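Local structure of type-iv like competence pilin ttha1218 (Thermus thermophilus, 5G25) at residues Q10-E15 / E78-E83; E21-D26 / A32-A37; L60-A65 / A70-L75. The protein is a type IV-like competence pilin that probably belongs to the pilus machinery through which the bacterium takes up DNA. One frame throughout, in Å; residues are numbered along the deposited sequence.

The three contacts sample one small soluble domain, a helix packed on an antiparallel sheet. Interactions 1 and 2 share helix 11-24, one near its start and the other in its later part, with centres about 15 Å apart. Interaction 3 lies on the far side of the domain's centre from interaction 1, about 20 Å between centres, yet neighbouring strands join them: Leu82 N of 78-83 probably hydrogen-bonds to Leu75 O of 70-75 at 2.9 Å. Interactions 2 and 3, about 14 Å apart centre to centre, meet in the core, where Leu23 CD1 lies 3.8 Å from Val73 CG1. Two disulfides, at Cys34 and Cys62, mark interactions 2 and 3.

Interaction 1 (Q10-E15 / E78-E83); sequences QTVVRE and EEKRLE
Lys80, the first residue of strand 80-87, lays its aliphatic chain over Val12 and Val13 in the opening turn of helix 11-24 and supplies nearly all the strand's share of the contact. Lys80 CB points to the helix and already lies 4.4 Å from Val12 CG1. Lys80 CG, placed anti to the carbonyl carbon (chi1 -66°), keeps the same 4.4 Å from Val12 CG1, and the bend at chi2 (-69°) then steers the rest of the chain across Val13. The tightest point comes next: Lys80 CD is 3.9 Å from Val13 CG2, the methyl beside the valine's backbone N, and the two side chains meet there at about a right angle. CE continues past the same methyl, with Lys80 CE 4.1 Å from Val13 CG2, while on another side Gln10 brings its amide nitrogen up, NE2 standing 4.4 Å from Lys80 CE. Lys80 NZ runs on beyond this patch, its approach to Val13 CG2 having grown to 4.5 Å. The methylenes are thus spent on packing and the ammonium group is carried past it.

Neighbouring residues carry the seam in both directions. Lys80 also touches Met16 one turn further along the helix, Leu82 packs on Met16, Glu17 and Met20, and the buried Val12 reaches Val77 on the preceding strand.

The arrangement is that of the type IV pilin and pseudopilin fold, in which the long N-terminal helix, probably represented in this soluble fragment by its later part, lies against an antiparallel beta-sheet.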
loop_
_atom_site.group_PDB
_atom_site.type_symbol
_atom_site.label_atom_id
_atom_site.label_comp_id
_atom_site.label_asym_id
_atom_site.label_seq_id
_atom_site.Cartn_x
_atom_site.Cartn_y
_atom_site.Cartn_z
ATOM N N GLN A 10 10.825 -2.426 -17.913
ATOM C CA GLN A 10 9.899 -3.515 -17.489
ATOM C C GLN A 10 8.474 -2.982 -17.272
ATOM O O GLN A 10 8.225 -2.115 -16.427
ATOM C CB GLN A 10 10.396 -4.172 -16.207
ATOM C CG GLN A 10 9.434 -5.201 -15.645
ATOM C CD GLN A 10 9.444 -6.474 -16.453
ATOM O OE1 GLN A 10 8.593 -6.692 -17.329
ATOM N NE2 GLN A 10 10.427 -7.321 -16.181
ATOM N N THR A 11 7.555 -3.534 -18.051
ATOM C CA THR A 11 6.140 -3.217 -17.981
ATOM C C THR A 11 5.534 -3.488 -16.604
ATOM O O THR A 11 4.692 -2.726 -16.140
ATOM C CB THR A 11 5.387 -4.050 -19.032
ATOM O OG1 THR A 11 5.972 -3.806 -20.317
ATOM C CG2 THR A 11 3.892 -3.709 -19.050
ATOM N N VAL A 12 5.950 -4.576 -15.959
ATOM C CA VAL A 12 5.413 -4.936 -14.643
ATOM C C VAL A 12 5.750 -3.895 -13.569
ATOM O O VAL A 12 4.887 -3.486 -12.810
ATOM C CB VAL A 12 5.867 -6.346 -14.220
ATOM C CG1 VAL A 12 5.676 -6.572 -12.732
ATOM C CG2 VAL A 12 5.104 -7.399 -15.031
ATOM N N VAL A 13 6.992 -3.449 -13.528
ATOM C CA VAL A 13 7.405 -2.429 -12.582
ATOM C C VAL A 13 6.649 -1.112 -12.800
ATOM O O VAL A 13 6.228 -0.465 -11.857
ATOM C CB VAL A 13 8.924 -2.190 -12.670
ATOM C CG1 VAL A 13 9.311 -0.924 -11.908
ATOM C CG2 VAL A 13 9.652 -3.390 -12.098
ATOM N N ARG A 14 6.464 -0.736 -14.055
ATOM C CA ARG A 14 5.760 0.495 -14.377
ATOM C C ARG A 14 4.307 0.439 -13.876
ATOM O O ARG A 14 3.837 1.388 -13.255
ATOM C CB ARG A 14 5.805 0.731 -15.894
ATOM C CG ARG A 14 5.689 2.193 -16.319
ATOM C CD ARG A 14 6.132 2.422 -17.767
ATOM N NE ARG A 14 7.446 1.829 -18.061
ATOM C CZ ARG A 14 7.678 0.856 -18.950
ATOM N NH1 ARG A 14 6.694 0.337 -19.688
ATOM N NH2 ARG A 14 8.916 0.400 -19.113
ATOM N N GLU A 15 3.617 -0.676 -14.141
ATOM C CA GLU A 15 2.245 -0.893 -13.686
ATOM C C GLU A 15 2.114 -0.961 -12.181
ATOM O O GLU A 15 1.106 -0.534 -11.632
ATOM C CB GLU A 15 1.692 -2.200 -14.256
ATOM C CG GLU A 15 1.472 -2.158 -15.738
ATOM C CD GLU A 15 0.498 -1.073 -16.083
ATOM O OE1 GLU A 15 -0.731 -1.258 -15.858
ATOM O OE2 GLU A 15 0.988 -0.020 -16.540
ATOM N N GLU A 78 5.126 -11.551 -9.063
ATOM C CA GLU A 78 6.203 -12.528 -9.215
ATOM C C GLU A 78 7.331 -12.204 -8.250
ATOM O O GLU A 78 7.085 -12.011 -7.064
ATOM C CB GLU A 78 6.664 -12.612 -10.672
ATOM C CG GLU A 78 5.507 -12.932 -11.618
ATOM C CD GLU A 78 5.946 -13.482 -12.968
ATOM O OE1 GLU A 78 7.168 -13.552 -13.231
ATOM O OE2 GLU A 78 5.058 -13.849 -13.771
ATOM N N GLU A 79 8.565 -12.136 -8.725
ATOM C CA GLU A 79 9.661 -11.770 -7.836
ATOM C C GLU A 79 9.787 -10.246 -7.625
ATOM O O GLU A 79 10.587 -9.811 -6.798
ATOM C CB GLU A 79 10.986 -12.331 -8.361
ATOM C CG GLU A 79 11.815 -11.375 -9.223
ATOM C CD GLU A 79 11.303 -11.226 -10.651
ATOM O OE1 GLU A 79 10.073 -11.364 -10.883
ATOM O OE2 GLU A 79 12.146 -10.966 -11.546
ATOM N N LYS A 80 9.028 -9.436 -8.368
ATOM C CA LYS A 80 9.154 -7.971 -8.234
ATOM C C LYS A 80 8.406 -7.488 -7.003
ATOM O O LYS A 80 7.333 -7.974 -6.648
ATOM C CB LYS A 80 8.638 -7.238 -9.481
ATOM C CG LYS A 80 9.458 -7.503 -10.733
ATOM C CD LYS A 80 10.838 -6.865 -10.644
ATOM C CE LYS A 80 11.587 -6.983 -11.969
ATOM N NZ LYS A 80 12.984 -6.472 -11.892
ATOM N N ARG A 81 8.958 -6.500 -6.343
ATOM C CA ARG A 81 8.282 -6.014 -5.184
ATOM C C ARG A 81 8.442 -4.523 -4.967
ATOM O O ARG A 81 9.485 -3.949 -5.272
ATOM C CB ARG A 81 8.781 -6.825 -4.026
ATOM C CG ARG A 81 8.597 -6.210 -2.679
ATOM C CD ARG A 81 9.567 -6.897 -1.740
ATOM N NE ARG A 81 9.206 -6.599 -0.374
ATOM C CZ ARG A 81 9.403 -5.419 0.200
ATOM N NH1 ARG A 81 9.981 -4.413 -0.473
ATOM N NH2 ARG A 81 9.016 -5.244 1.456
ATOM N N LEU A 82 7.376 -3.906 -4.451
ATOM C CA LEU A 82 7.312 -2.469 -4.251
ATOM C C LEU A 82 6.606 -2.136 -2.948
ATOM O O LEU A 82 5.428 -2.411 -2.776
ATOM C CB LEU A 82 6.595 -1.775 -5.424
ATOM C CG LEU A 82 6.260 -0.271 -5.233
ATOM C CD1 LEU A 82 7.443 0.604 -4.839
ATOM C CD2 LEU A 82 5.666 0.290 -6.489
ATOM N N GLU A 83 7.334 -1.520 -2.031
ATOM C CA GLU A 83 6.756 -1.157 -0.752
ATOM C C GLU A 83 6.807 0.352 -0.551
ATOM O O GLU A 83 7.788 1.008 -0.910
ATOM C CB GLU A 83 7.499 -1.879 0.359
ATOM C CG GLU A 83 7.107 -1.426 1.749
ATOM C CD GLU A 83 7.805 -2.215 2.842
ATOM O OE1 GLU A 83 8.204 -3.380 2.593
ATOM O OE2 GLU A 83 7.941 -1.671 3.962
#

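Interaction 2 (E21-D26 / A32-A37); sequences ERLRQD and ALCNGA
Leu23 and Leu33 both hold CG anti to the carbonyl carbon (chi1 -64° and -59°), and from these settings the two side chains slide past each other in opposite directions. The pair joins the later part of helix 11-24 to the short helix 30-33, in the helix-to-sheet connection of this pilin fold. Leu23 CD2 presses to 3.5 Å from Leu33 CB, with apolar contact alone between them.

Leu33 CD1 also meets a charged pair. Arg22, its chain bent at chi2, gives NH1 to Asp26 OD2 at 3.0 Å, a fairly straight bond (160°) at the guanidinium's edge that takes the carboxylate's anti lone pair. The leucine methyl nestles against both partners, Leu33 CD1 lying 3.5 Å from Asp26 OD2 and 3.7 Å from Arg22 NH1. Replacing Asp26 by an alanine would probably leave the Arg22 guanidinium without this mate and free to turn away from Leu33, whose CD1 would lose the carboxylate set against it. The other carboxylate oxygen, OD1, receives a weak hydrogen bond from Gly29 N in the intervening turn.

Deeper in, Cys34 rests on Val73 of the sheet. Cys34 is disulfide-bonded to Cys47 on strand 43-54, and its CB sits 4.1 Å from Leu23 CD1.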
loop_
_atom_site.group_PDB
_atom_site.type_symbol
_atom_site.label_atom_id
_atom_site.label_comp_id
_atom_site.label_asym_id
_atom_site.label_seq_id
_atom_site.Cartn_x
_atom_site.Cartn_y
_atom_site.Cartn_z
ATOM N N GLU A 21 0.445 4.583 -7.101
ATOM C CA GLU A 21 0.098 6.008 -7.124
ATOM C C GLU A 21 -1.410 6.113 -7.017
ATOM O O GLU A 21 -1.933 6.972 -6.337
ATOM C CB GLU A 21 0.619 6.646 -8.413
ATOM C CG GLU A 21 0.256 8.111 -8.642
ATOM C CD GLU A 21 0.914 9.057 -7.643
ATOM O OE1 GLU A 21 2.062 8.785 -7.191
ATOM O OE2 GLU A 21 0.271 10.081 -7.310
ATOM N N ARG A 22 -2.120 5.200 -7.667
ATOM C CA ARG A 22 -3.568 5.174 -7.537
ATOM C C ARG A 22 -4.024 4.974 -6.083
ATOM O O ARG A 22 -5.012 5.575 -5.640
ATOM C CB ARG A 22 -4.135 4.082 -8.430
ATOM C CG ARG A 22 -5.629 3.886 -8.264
ATOM C CD ARG A 22 -6.401 5.122 -8.666
ATOM N NE ARG A 22 -7.840 4.899 -8.546
ATOM C CZ ARG A 22 -8.513 4.885 -7.399
ATOM N NH1 ARG A 22 -7.886 5.114 -6.261
ATOM N NH2 ARG A 22 -9.830 4.638 -7.386
ATOM N N LEU A 23 -3.315 4.133 -5.335
ATOM C CA LEU A 23 -3.624 3.945 -3.905
ATOM C C LEU A 23 -3.282 5.164 -3.078
ATOM O O LEU A 23 -4.007 5.516 -2.137
ATOM C CB LEU A 23 -2.892 2.746 -3.319
ATOM C CG LEU A 23 -3.274 1.381 -3.892
ATOM C CD1 LEU A 23 -2.340 0.312 -3.353
ATOM C CD2 LEU A 23 -4.722 1.060 -3.546
ATOM N N ARG A 24 -2.190 5.819 -3.432
ATOM C CA ARG A 24 -1.730 6.971 -2.662
ATOM C C ARG A 24 -2.718 8.128 -2.791
ATOM O O ARG A 24 -2.897 8.888 -1.860
ATOM C CB ARG A 24 -0.328 7.410 -3.083
ATOM C CG ARG A 24 0.229 8.484 -2.150
ATOM C CD ARG A 24 1.572 9.038 -2.591
ATOM N NE ARG A 24 2.536 7.974 -2.875
ATOM C CZ ARG A 24 3.142 7.223 -1.959
ATOM N NH1 ARG A 24 2.897 7.374 -0.662
ATOM N NH2 ARG A 24 4.000 6.290 -2.349
ATOM N N GLN A 25 -3.408 8.218 -3.922
ATOM C CA GLN A 25 -4.482 9.206 -4.067
ATOM C C GLN A 25 -5.766 8.829 -3.320
ATOM O O GLN A 25 -6.655 9.658 -3.226
ATOM C CB GLN A 25 -4.836 9.376 -5.544
ATOM C CG GLN A 25 -3.669 9.858 -6.384
ATOM C CD GLN A 25 -3.900 9.685 -7.872
ATOM O OE1 GLN A 25 -4.895 9.101 -8.298
ATOM N NE2 GLN A 25 -2.970 10.190 -8.674
ATOM N N ASP A 26 -5.885 7.599 -2.796
ATOM C CA ASP A 26 -7.176 7.129 -2.273
ATOM C C ASP A 26 -6.943 6.404 -0.957
ATOM O O ASP A 26 -7.279 5.230 -0.817
ATOM C CB ASP A 26 -7.810 6.207 -3.325
ATOM C CG ASP A 26 -9.303 5.950 -3.116
ATOM O OD1 ASP A 26 -9.875 6.287 -2.065
ATOM O OD2 ASP A 26 -9.915 5.388 -4.050
ATOM N N ALA A 32 -10.150 -1.687 0.601
ATOM C CA ALA A 32 -10.887 -2.335 -0.495
ATOM C C ALA A 32 -10.041 -2.542 -1.762
ATOM O O ALA A 32 -10.108 -3.591 -2.388
ATOM C CB ALA A 32 -12.102 -1.507 -0.856
ATOM N N LEU A 33 -9.244 -1.545 -2.126
ATOM C CA LEU A 33 -8.438 -1.616 -3.339
ATOM C C LEU A 33 -7.170 -2.465 -3.209
ATOM O O LEU A 33 -6.625 -2.884 -4.224
ATOM C CB LEU A 33 -8.007 -0.200 -3.763
ATOM C CG LEU A 33 -9.139 0.771 -4.052
ATOM C CD1 LEU A 33 -8.578 2.203 -4.103
ATOM C CD2 LEU A 33 -9.804 0.372 -5.363
ATOM N N CYS A 34 -6.676 -2.646 -1.981
ATOM C CA CYS A 34 -5.429 -3.364 -1.748
ATOM C C CYS A 34 -5.783 -4.478 -0.784
ATOM O O CYS A 34 -5.660 -4.339 0.419
ATOM C CB CYS A 34 -4.359 -2.443 -1.156
ATOM S SG CYS A 34 -2.763 -3.265 -0.820
ATOM N N ASN A 35 -6.265 -5.579 -1.337
ATOM C CA ASN A 35 -6.957 -6.602 -0.546
ATOM C C ASN A 35 -6.812 -8.000 -1.183
ATOM O O ASN A 35 -7.811 -8.684 -1.476
ATOM C CB ASN A 35 -8.442 -6.224 -0.440
ATOM C CG ASN A 35 -9.199 -7.081 0.556
ATOM O OD1 ASN A 35 -8.648 -7.498 1.554
ATOM N ND2 ASN A 35 -10.463 -7.330 0.289
ATOM N N GLY A 36 -5.567 -8.394 -1.432
ATOM C CA GLY A 36 -5.289 -9.683 -2.068
ATOM C C GLY A 36 -4.931 -9.634 -3.547
ATOM O O GLY A 36 -4.302 -8.688 -4.023
ATOM N N ALA A 37 -5.294 -10.666 -4.288
ATOM C CA ALA A 37 -4.642 -10.882 -5.587
ATOM C C ALA A 37 -5.203 -10.015 -6.685
ATOM O O ALA A 37 -6.384 -9.694 -6.694
ATOM C CB ALA A 37 -4.696 -12.352 -6.003
#

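Interaction 3 (L60-A65 / A70-L75); sequences LACPTA and AFQVVL
Cys62 and Gln72 contribute most of the buried surface here, in equal measure, and each points its CB at the other's segment. Gln72 sets CG anti to its own nitrogen (chi1 175°) and stays extended beyond it, which carries the amide out along the cysteine side chain. Its carbonyl end does the touching: Gln72 OE1 lies 3.4 Å from Cys62 CB and 4.0 Å from Cys62 SG. The sulfur also rests beside the root of the glutamine, 4.1 Å separating Cys62 SG from Gln72 CB, and thus meets both ends of that side chain. The amide nitrogen serves another neighbour, since NE2 makes a weak hydrogen bond to Glu83 OE2 on the adjoining strand 80-87.

A smaller apolar touch accompanies this pair. Leu60 sends CD2 to within 4.3 Å of the Ala70 methyl, CB; the leucine further packs on Val54, Val85 and Tyr87, so it spreads over several strands.

Strands 60-61 and 70-77 are not paired with each other; both bond by their backbones to strand 43-54, Ala61 with Asn53 and Ala70 with Cys52, the latter also the disulfide partner of Cys62. The strand ends at Ala61; Cys62 lies just beyond it, and a cis peptide bond into Pro63 carries the chain on through the loop that returns to Ala70.

The chemistry between the segments is therefore van der Waals contact, with an amide oxygen set against carbon and sulfur. Such contacts have little directional grip, which suggests that the Cys52-Cys62 disulfide and the shared strand 43-54 probably do much to set the spacing.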
loop_
_atom_site.group_PDB
_atom_site.type_symbol
_atom_site.label_atom_id
_atom_site.label_comp_id
_atom_site.label_asym_id
_atom_site.label_seq_id
_atom_site.Cartn_x
_atom_site.Cartn_y
_atom_site.Cartn_z
ATOM N N LEU A 60 6.727 5.400 12.807
ATOM C CA LEU A 60 5.739 4.427 12.331
ATOM C C LEU A 60 5.757 3.106 13.106
ATOM O O LEU A 60 6.814 2.508 13.316
ATOM C CB LEU A 60 5.995 4.116 10.853
ATOM C CG LEU A 60 5.701 5.250 9.874
ATOM C CD1 LEU A 60 6.403 5.008 8.542
ATOM C CD2 LEU A 60 4.201 5.386 9.685
ATOM N N ALA A 61 4.577 2.646 13.505
ATOM C CA ALA A 61 4.437 1.340 14.139
ATOM C C ALA A 61 3.532 0.465 13.259
ATOM O O ALA A 61 2.337 0.730 13.143
ATOM C CB ALA A 61 3.847 1.501 15.534
ATOM N N CYS A 62 4.113 -0.539 12.603
ATOM C CA CYS A 62 3.355 -1.443 11.723
ATOM C C CYS A 62 3.540 -2.903 12.172
ATOM O O CYS A 62 4.675 -3.380 12.248
ATOM C CB CYS A 62 3.808 -1.281 10.265
ATOM S SG CYS A 62 3.926 0.448 9.681
ATOM N N PRO A 63 2.437 -3.608 12.486
ATOM C CA PRO A 63 1.068 -3.122 12.533
ATOM C C PRO A 63 0.832 -2.210 13.726
ATOM O O PRO A 63 1.680 -2.108 14.609
ATOM C CB PRO A 63 0.222 -4.406 12.679
ATOM C CG PRO A 63 1.135 -5.538 12.341
ATOM C CD PRO A 63 2.502 -5.060 12.745
ATOM N N THR A 64 -0.311 -1.545 13.743
ATOM C CA THR A 64 -0.621 -0.635 14.818
ATOM C C THR A 64 -1.201 -1.394 15.983
ATOM O O THR A 64 -1.919 -2.372 15.791
ATOM C CB THR A 64 -1.641 0.435 14.412
ATOM O OG1 THR A 64 -1.839 1.321 15.516
ATOM C CG2 THR A 64 -3.011 -0.192 14.002
ATOM N N ALA A 65 -0.893 -0.923 17.187
ATOM C CA ALA A 65 -1.582 -1.366 18.387
ATOM C C ALA A 65 -2.820 -0.495 18.659
ATOM O O ALA A 65 -3.594 -0.793 19.567
ATOM C CB ALA A 65 -0.636 -1.326 19.573
ATOM N N ALA A 70 -1.771 5.430 8.939
ATOM C CA ALA A 70 -1.118 5.208 7.667
ATOM C C ALA A 70 -1.192 3.735 7.347
ATOM O O ALA A 70 -1.511 2.937 8.224
ATOM C CB ALA A 70 0.331 5.656 7.733
ATOM N N PHE A 71 -0.900 3.381 6.096
ATOM C CA PHE A 71 -0.805 1.974 5.692
ATOM C C PHE A 71 0.556 1.725 5.088
ATOM O O PHE A 71 1.016 2.499 4.258
ATOM C CB PHE A 71 -1.837 1.608 4.623
ATOM C CG PHE A 71 -3.246 1.615 5.105
ATOM C CD1 PHE A 71 -3.753 0.517 5.813
ATOM C CD2 PHE A 71 -4.082 2.695 4.845
ATOM C CE1 PHE A 71 -5.048 0.513 6.265
ATOM C CE2 PHE A 71 -5.395 2.674 5.280
ATOM C CZ PHE A 71 -5.867 1.595 6.008
ATOM N N GLN A 72 1.170 0.616 5.491
ATOM C CA GLN A 72 2.325 0.055 4.794
ATOM C C GLN A 72 1.800 -0.859 3.675
ATOM O O GLN A 72 1.123 -1.870 3.917
ATOM C CB GLN A 72 3.203 -0.709 5.787
ATOM C CG GLN A 72 4.381 -1.435 5.178
ATOM C CD GLN A 72 4.924 -2.546 6.098
ATOM O OE1 GLN A 72 4.516 -2.696 7.262
ATOM N NE2 GLN A 72 5.844 -3.330 5.568
ATOM N N VAL A 73 2.082 -0.477 2.443
ATOM C CA VAL A 73 1.524 -1.151 1.292
ATOM C C VAL A 73 2.644 -1.915 0.623
ATOM O O VAL A 73 3.691 -1.338 0.324
ATOM C CB VAL A 73 0.923 -0.125 0.312
ATOM C CG1 VAL A 73 0.291 -0.818 -0.883
ATOM C CG2 VAL A 73 -0.104 0.748 1.012
ATOM N N VAL A 74 2.436 -3.226 0.437
ATOM C CA VAL A 74 3.376 -4.077 -0.280
ATOM C C VAL A 74 2.684 -4.671 -1.517
ATOM O O VAL A 74 1.737 -5.447 -1.419
ATOM C CB VAL A 74 3.918 -5.199 0.615
ATOM C CG1 VAL A 74 4.983 -6.005 -0.115
ATOM C CG2 VAL A 74 4.484 -4.623 1.900
ATOM N N LEU A 75 3.158 -4.267 -2.683
ATOM C CA LEU A 75 2.698 -4.793 -3.954
ATOM C C LEU A 75 3.750 -5.798 -4.434
ATOM O O LEU A 75 4.950 -5.479 -4.446
ATOM C CB LEU A 75 2.587 -3.631 -4.951
ATOM C CG LEU A 75 1.467 -3.545 -5.969
ATOM C CD1 LEU A 75 0.127 -3.966 -5.381
ATOM C CD2 LEU A 75 1.401 -2.103 -6.480
#